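Local coordinates for uncharacterized protein (Parabacteroides merdae, PDB 4R7F) that is of unknown function but has three domains of immunoglobulin-like beta-sandwich fold, and probably belongs to the type 9 secretion system plug protein family, at residues Ala87-Ile90 with Thr94-Ser97; Cys60-Thr65 with Asp180-Val185; Arg225-Leu230 with Val293-Ala298. All blocks are in the same frame, centred on the assembly; numbering follows the deposited sequence.

In the fold
The three contacts do not touch; interactions 1 and 3 come within about 10 Å at their nearest atoms. Along the chain, interaction 1 falls within the span that interaction 2 brings together, and interaction 3 follows both. Interaction 1 is the turn end of the hairpin of strands 86-88 and 96-103. Interaction 2 ties the loop after strand 53-60 to strand 181-187 of another sheet, its centre about 38 Å from that of interaction 1 and about 35 Å from that of interaction 3, across the chain's centre from both. The hairpin end of interaction 1 rests on Tyr290, at the start of strand 290-298, which carries interaction 3 and so links the two regions.

Interaction 1: residues Ala87-Ile90 with Thr94-Ser97; sequences ANSI and TQYS
Ser89 N donates to Tyr96 O across 2.7 Å, with an N-H...O angle of 155°. The donor lies almost on the line of the carbonyl bond, so the amide meets the oxygen nearly head on. Ser89 OG stands 3.2 Å from the same Tyr96 O, a bond that is weak and not settled; Ser89 OG also makes a weak hydrogen bond with Thr92 OG1. OG sits between the backbone N and the carbonyl carbon of its own residue, and this holds the hydroxyl on the side of segment 94-97.

The same serine also packs against the tyrosine. Its CB lies 3.5 Å from the centroid of the Tyr96 ring and only 11° off the ring normal, a CH-pi contact placed squarely over the middle of one face. Tyr96 reaches this position because its chi1 of 64° swings the ring back across the hairpin, while its OH is taken up by Ala288 O and Tyr290 meets the ring edge-to-face.

Further along, Asn88 and Ser97 form an antiparallel non-hydrogen-bonded pair with CA atoms 4.2 Å apart. Both side chains lie on one face of the sheet, and Asn88 ND2 comes to 3.6 Å from Ser97 OG; that hydroxyl is buried without a partner in the model. Ser97 CA also makes a CA-H...O contact of 3.3 Å to Ala87 O. At the margin, Ser89 OG comes nearest Gln95 at its CA, 3.7 Å, and the Gln95 side chain adds little.

Beyond this pair, Ala87 continues the backbone pairing with Asn98, and strand 96-103 pairs in turn with 39-46. Strand 86-88 is thus outermost, within this chain, in a four-stranded antiparallel sheet, and the contact is the turn end of a beta hairpin, consistent with the immunoglobulin-like beta-sandwich domains of this protein.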
# COMPACT_ATOMS: atom_id res chain seq x y z
N ALA A 87 -8.51 32.00 -5.67
CA ALA A 87 -8.67 32.71 -4.40
C ALA A 87 -7.34 33.35 -3.93
O ALA A 87 -6.25 32.81 -4.17
CB ALA A 87 -9.19 31.74 -3.36
N ASN A 88 -7.44 34.50 -3.27
CA ASN A 88 -6.28 35.20 -2.75
C ASN A 88 -5.73 34.53 -1.50
O ASN A 88 -6.49 33.90 -0.75
CB ASN A 88 -6.65 36.63 -2.37
CG ASN A 88 -7.26 37.40 -3.51
OD1 ASN A 88 -8.38 37.90 -3.39
ND2 ASN A 88 -6.55 37.48 -4.63
N SER A 89 -4.41 34.68 -1.28
CA SER A 89 -3.82 34.32 0.02
C SER A 89 -4.45 35.13 1.17
O SER A 89 -4.84 36.29 0.99
CB SER A 89 -2.31 34.56 0.02
OG SER A 89 -1.99 35.94 -0.09
N ILE A 90 -4.51 34.51 2.35
CA ILE A 90 -4.97 35.13 3.58
C ILE A 90 -3.89 35.04 4.68
O ILE A 90 -3.44 33.95 5.05
CB ILE A 90 -6.23 34.40 4.11
CG1 ILE A 90 -7.31 34.28 3.02
CG2 ILE A 90 -6.79 35.14 5.33
CD1 ILE A 90 -8.15 33.01 3.12
N THR A 94 4.08 36.60 2.17
CA THR A 94 4.26 36.50 0.75
C THR A 94 2.84 36.41 0.18
O THR A 94 2.07 35.48 0.51
CB THR A 94 5.11 35.25 0.39
OG1 THR A 94 6.35 35.29 1.08
CG2 THR A 94 5.35 35.15 -1.08
N GLN A 95 2.48 37.39 -0.64
CA GLN A 95 1.16 37.40 -1.23
C GLN A 95 1.12 36.60 -2.53
O GLN A 95 2.07 36.61 -3.33
CB GLN A 95 0.70 38.83 -1.47
CG GLN A 95 0.18 39.50 -0.21
CD GLN A 95 -0.05 40.98 -0.41
OE1 GLN A 95 -0.01 41.48 -1.53
NE2 GLN A 95 -0.28 41.69 0.69
N TYR A 96 -0.00 35.93 -2.72
CA TYR A 96 -0.24 35.12 -3.89
C TYR A 96 -1.73 34.85 -4.06
O TYR A 96 -2.53 35.02 -3.12
CB TYR A 96 0.53 33.79 -3.75
CG TYR A 96 0.07 32.93 -2.61
CD1 TYR A 96 -0.96 32.03 -2.77
CD2 TYR A 96 0.69 32.99 -1.36
CE1 TYR A 96 -1.39 31.21 -1.73
CE2 TYR A 96 0.27 32.18 -0.31
CZ TYR A 96 -0.78 31.28 -0.50
OH TYR A 96 -1.24 30.44 0.54
N SER A 97 -2.09 34.39 -5.26
CA SER A 97 -3.42 33.82 -5.50
C SER A 97 -3.21 32.33 -5.83
O SER A 97 -2.21 31.95 -6.40
CB SER A 97 -4.18 34.57 -6.62
OG SER A 97 -3.93 35.97 -6.63

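Interaction 2: residues Cys60-Thr65 with Asp180-Val185; sequences CNADWT and DLKIFV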
# COMPACT_ATOMS: atom_id res chain seq x y z
N CYS A 60 -0.55 14.09 -26.82
CA CYS A 60 0.78 13.55 -27.05
C CYS A 60 0.80 12.05 -27.25
O CYS A 60 -0.05 11.31 -26.79
CB CYS A 60 1.70 13.88 -25.86
SG CYS A 60 1.86 15.65 -25.53
N ASN A 61 1.82 11.61 -27.93
CA ASN A 61 2.07 10.18 -28.07
C ASN A 61 2.76 9.60 -26.85
O ASN A 61 3.02 10.31 -25.88
CB ASN A 61 2.77 9.93 -29.41
CG ASN A 61 1.77 9.95 -30.57
OD1 ASN A 61 0.56 9.66 -30.38
ND2 ASN A 61 2.23 10.30 -31.74
N ALA A 62 3.03 8.29 -26.88
CA ALA A 62 3.55 7.59 -25.73
C ALA A 62 4.81 8.23 -25.16
O ALA A 62 4.97 8.30 -23.95
CB ALA A 62 3.81 6.15 -26.08
N ASP A 63 5.68 8.71 -26.05
CA ASP A 63 6.95 9.32 -25.64
C ASP A 63 6.86 10.81 -25.29
O ASP A 63 7.87 11.46 -25.08
CB ASP A 63 8.05 9.09 -26.69
CG ASP A 63 7.81 9.84 -28.01
OD1 ASP A 63 6.75 10.45 -28.20
OD2 ASP A 63 8.70 9.78 -28.87
N TRP A 64 5.65 11.33 -25.20
CA TRP A 64 5.38 12.72 -24.78
C TRP A 64 5.83 13.75 -25.81
O TRP A 64 6.00 14.91 -25.46
CB TRP A 64 5.95 13.01 -23.38
CG TRP A 64 5.11 12.42 -22.32
CD1 TRP A 64 5.34 11.23 -21.64
CD2 TRP A 64 3.88 12.93 -21.81
NE1 TRP A 64 4.32 11.00 -20.74
CE2 TRP A 64 3.42 12.03 -20.82
CE3 TRP A 64 3.13 14.06 -22.09
CZ2 TRP A 64 2.26 12.24 -20.11
CZ3 TRP A 64 1.96 14.28 -21.37
CH2 TRP A 64 1.55 13.37 -20.38
N THR A 65 6.00 13.33 -27.06
CA THR A 65 6.01 14.24 -28.17
C THR A 65 4.57 14.41 -28.63
O THR A 65 3.74 13.51 -28.46
CB THR A 65 6.80 13.70 -29.37
OG1 THR A 65 6.21 12.49 -29.85
CG2 THR A 65 8.25 13.46 -29.03
N ASP A 180 3.30 -3.39 -31.77
CA ASP A 180 2.19 -2.42 -31.57
C ASP A 180 2.05 -1.86 -30.16
O ASP A 180 1.23 -0.96 -29.95
CB ASP A 180 0.86 -3.07 -31.92
CG ASP A 180 0.79 -3.58 -33.34
OD1 ASP A 180 1.65 -3.24 -34.20
OD2 ASP A 180 -0.16 -4.35 -33.57
N LEU A 181 2.79 -2.39 -29.18
CA LEU A 181 2.77 -1.84 -27.81
C LEU A 181 4.01 -0.97 -27.59
O LEU A 181 5.08 -1.30 -28.09
CB LEU A 181 2.79 -2.97 -26.77
CG LEU A 181 1.56 -3.89 -26.77
CD1 LEU A 181 1.67 -4.81 -25.57
CD2 LEU A 181 0.26 -3.09 -26.74
N LYS A 182 3.85 0.13 -26.87
CA LYS A 182 4.99 0.89 -26.37
C LYS A 182 4.78 0.97 -24.86
O LYS A 182 3.73 1.44 -24.41
CB LYS A 182 5.01 2.29 -26.99
CG LYS A 182 4.99 2.28 -28.50
CD LYS A 182 5.17 3.69 -29.03
CE LYS A 182 5.09 3.73 -30.55
NZ LYS A 182 3.93 4.53 -31.01
N ILE A 183 5.79 0.59 -24.08
CA ILE A 183 5.69 0.52 -22.63
C ILE A 183 6.65 1.52 -21.98
O ILE A 183 7.82 1.57 -22.33
CB ILE A 183 6.13 -0.88 -22.13
CG1 ILE A 183 5.55 -2.00 -23.02
CG2 ILE A 183 5.81 -1.04 -20.64
CD1 ILE A 183 4.30 -2.65 -22.52
N PHE A 184 6.17 2.27 -21.01
CA PHE A 184 7.04 3.12 -20.20
C PHE A 184 6.88 2.73 -18.76
O PHE A 184 5.75 2.54 -18.28
CB PHE A 184 6.69 4.59 -20.36
CG PHE A 184 7.15 5.15 -21.66
CD1 PHE A 184 6.49 4.85 -22.81
CD2 PHE A 184 8.31 5.90 -21.74
CE1 PHE A 184 6.93 5.32 -24.04
CE2 PHE A 184 8.76 6.40 -22.96
CZ PHE A 184 8.06 6.10 -24.11
N VAL A 185 8.02 2.62 -18.07
CA VAL A 185 8.06 2.32 -16.65
C VAL A 185 8.79 3.43 -15.89
O VAL A 185 9.91 3.79 -16.21
CB VAL A 185 8.73 0.94 -16.43
CG1 VAL A 185 8.81 0.63 -14.97
CG2 VAL A 185 7.93 -0.13 -17.16
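Ala62 and Phe184 make the close part of this contact. Ala62 O lies over one face of the Phe184 ring, 3.5 Å above its plane and displaced toward the rim, with CE1 the nearest ring atom. The methyl group of Ala62 reaches the same CE1 at 3.8 Å. Phe184 points its ring at the loop with CG anti to its own carbonyl carbon (chi1 -75°), and CZ at the far end of the ring meets Asp63 CA at 3.7 Å. Tyr379 touches both Ala62 and Phe184 from strand 373-380. Ala62 is buried, whereas the other three touching residues are partly exposed.

The looser side is the Lys182 chain and the carboxylate of Asp63, which turns away from the strand. Lys182 touches Ala62 CB with its CB and CD, each at 4.1 Å, and its ammonium group carries on to a salt bridge with Asp388, whose other carboxylate oxygen accepts from Ala62 N.

The Asp63 carboxylate braces the loop instead. Its OD1 accepts from Thr65 OG1 at 2.7 Å, on its syn side and near the carboxylate plane, and from Thr65 N at 3.2 Å, which comes in from above that plane. Replacing Asp63 by an alanine would probably leave the Thr65 hydroxyl and amide without their shared acceptor.

Asn61 to Trp64 form a type I beta turn, closed by Trp64 N to Asn61 O, and the bond from Thr65 N to Asp63 OD1 makes an Asx turn; these two tight turns abut strand 181-187, outermost in its antiparallel sheet within this chain.

Interaction 3: residues Arg225-Leu230 with Val293-Ala298; sequences RRMEFL and VHFTLA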
# COMPACT_ATOMS: atom_id res chain seq x y z
N ARG A 225 14.40 11.89 2.05
CA ARG A 225 14.59 12.75 3.18
C ARG A 225 13.32 13.55 3.40
O ARG A 225 12.61 13.88 2.42
CB ARG A 225 15.74 13.73 2.93
CG ARG A 225 17.11 13.07 2.81
CD ARG A 225 18.10 14.01 2.14
NE ARG A 225 19.30 13.35 1.70
CZ ARG A 225 20.37 13.12 2.45
NH1 ARG A 225 20.40 13.47 3.73
NH2 ARG A 225 21.41 12.53 1.91
N ARG A 226 13.06 13.88 4.66
CA ARG A 226 11.82 14.62 5.01
C ARG A 226 12.14 15.80 5.87
O ARG A 226 13.13 15.83 6.62
CB ARG A 226 10.79 13.72 5.71
CG ARG A 226 10.31 12.54 4.85
CD ARG A 226 9.85 11.35 5.68
NE ARG A 226 8.77 11.68 6.63
CZ ARG A 226 8.72 11.32 7.92
NH1 ARG A 226 9.70 10.60 8.49
NH2 ARG A 226 7.69 11.68 8.67
N MSE A 227 11.25 16.78 5.76
CA MSE A 227 11.41 18.10 6.34
C MSE A 227 10.01 18.66 6.42
O MSE A 227 9.18 18.36 5.57
CB MSE A 227 12.32 18.71 5.28
CG MSE A 227 12.48 20.18 5.23
SE MSE A 227 11.01 21.06 4.34
CE MSE A 227 11.60 21.55 2.55
N GLU A 228 9.72 19.47 7.44
CA GLU A 228 8.39 20.09 7.60
C GLU A 228 8.54 21.43 8.24
O GLU A 228 9.31 21.58 9.19
CB GLU A 228 7.49 19.31 8.55
CG GLU A 228 7.07 17.92 8.15
CD GLU A 228 6.03 17.34 9.10
OE1 GLU A 228 5.37 18.15 9.79
OE2 GLU A 228 5.89 16.09 9.17
N PHE A 229 7.76 22.40 7.78
CA PHE A 229 7.75 23.71 8.42
C PHE A 229 6.35 24.28 8.37
O PHE A 229 6.00 25.06 7.49
CB PHE A 229 8.80 24.66 7.85
CG PHE A 229 8.63 24.99 6.38
CD1 PHE A 229 9.00 24.08 5.39
CD2 PHE A 229 8.17 26.24 5.99
CE1 PHE A 229 8.86 24.41 4.04
CE2 PHE A 229 8.02 26.57 4.65
CZ PHE A 229 8.36 25.65 3.67
N LEU A 230 5.58 23.89 9.39
CA LEU A 230 4.18 24.20 9.49
C LEU A 230 3.89 25.51 10.21
O LEU A 230 2.77 26.01 10.15
CB LEU A 230 3.47 23.07 10.21
CG LEU A 230 3.64 21.67 9.64
CD1 LEU A 230 2.77 20.71 10.44
CD2 LEU A 230 3.30 21.62 8.16
N VAL A 293 13.62 28.40 1.94
CA VAL A 293 14.19 27.23 2.61
C VAL A 293 15.61 26.97 2.16
O VAL A 293 15.88 26.96 0.97
CB VAL A 293 13.31 26.02 2.41
CG1 VAL A 293 13.86 24.83 3.16
CG2 VAL A 293 11.89 26.37 2.83
N HIS A 294 16.51 26.74 3.12
CA HIS A 294 17.92 26.57 2.87
C HIS A 294 18.34 25.14 3.07
O HIS A 294 18.23 24.61 4.18
CB HIS A 294 18.78 27.43 3.80
CG HIS A 294 18.52 28.89 3.69
ND1 HIS A 294 19.29 29.73 2.92
CD2 HIS A 294 17.55 29.66 4.25
CE1 HIS A 294 18.81 30.96 3.00
NE2 HIS A 294 17.74 30.93 3.78
N PHE A 295 18.84 24.55 1.98
CA PHE A 295 19.30 23.15 1.99
C PHE A 295 20.80 23.14 2.02
O PHE A 295 21.43 23.93 1.32
CB PHE A 295 18.87 22.42 0.73
CG PHE A 295 17.39 22.23 0.59
CD1 PHE A 295 16.59 23.27 0.15
CD2 PHE A 295 16.81 21.01 0.82
CE1 PHE A 295 15.24 23.08 -0.01
CE2 PHE A 295 15.46 20.82 0.67
CZ PHE A 295 14.68 21.85 0.24
N THR A 296 21.36 22.19 2.77
CA THR A 296 22.79 22.05 2.91
C THR A 296 23.16 20.59 2.84
O THR A 296 22.62 19.80 3.62
CB THR A 296 23.27 22.61 4.27
OG1 THR A 296 22.98 24.02 4.31
CG2 THR A 296 24.73 22.45 4.40
N LEU A 297 24.06 20.22 1.92
CA LEU A 297 24.62 18.87 1.86
C LEU A 297 26.12 18.92 2.06
O LEU A 297 26.83 19.38 1.19
CB LEU A 297 24.27 18.17 0.54
CG LEU A 297 24.95 16.81 0.27
CD1 LEU A 297 24.52 15.77 1.30
CD2 LEU A 297 24.67 16.32 -1.13
N ALA A 298 26.59 18.47 3.22
CA ALA A 298 28.02 18.55 3.58
C ALA A 298 28.79 17.33 3.10
O ALA A 298 28.66 16.28 3.65
CB ALA A 298 28.20 18.70 5.09
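Val293 and Met227, the latter present as selenomethionine, bury the most surface here, with Phe229 next. Met227 and Val293 reach toward each other tip to tip, the CE methyl of Met227 lying 4.0 Å from Val293 CG1. That methyl arrives by a folded route: CG is anti to the backbone N (chi1 164°), after which the chain bends at chi2 and again at chi3. It meets a second partner as well, because Phe295 crosses the Met227 side chain at about a right angle and brings its CZ to 3.9 Å from CE. The one methyl thus touches both a valine branch and the end of a ring.

The two branches of Val293 divide the work. While CG1 faces Met227, CG2 lies beside the backbone N and serves Phe229, whose CZ is 3.7 Å from it and whose CE1 is only slightly farther. The aromatic side chain runs obliquely to the valine. All four touching residues are buried and meet through apolar groups, with the backbones well apart: even the nearest CA atoms, those of Phe229 and Val293, are 9.4 Å from each other.

The contact joins two facing sheets, consistent with a beta-sandwich. Strand 225-228 pairs with 342-352 in one sheet, and strand 290-298 lies between 248-253 and 332-340 in the other. Leu253 and Leu339 close round Met227 and Val293 from those flanking strands, while Tyr346 of strand 342-352 meets the Phe295 ring edge-to-face.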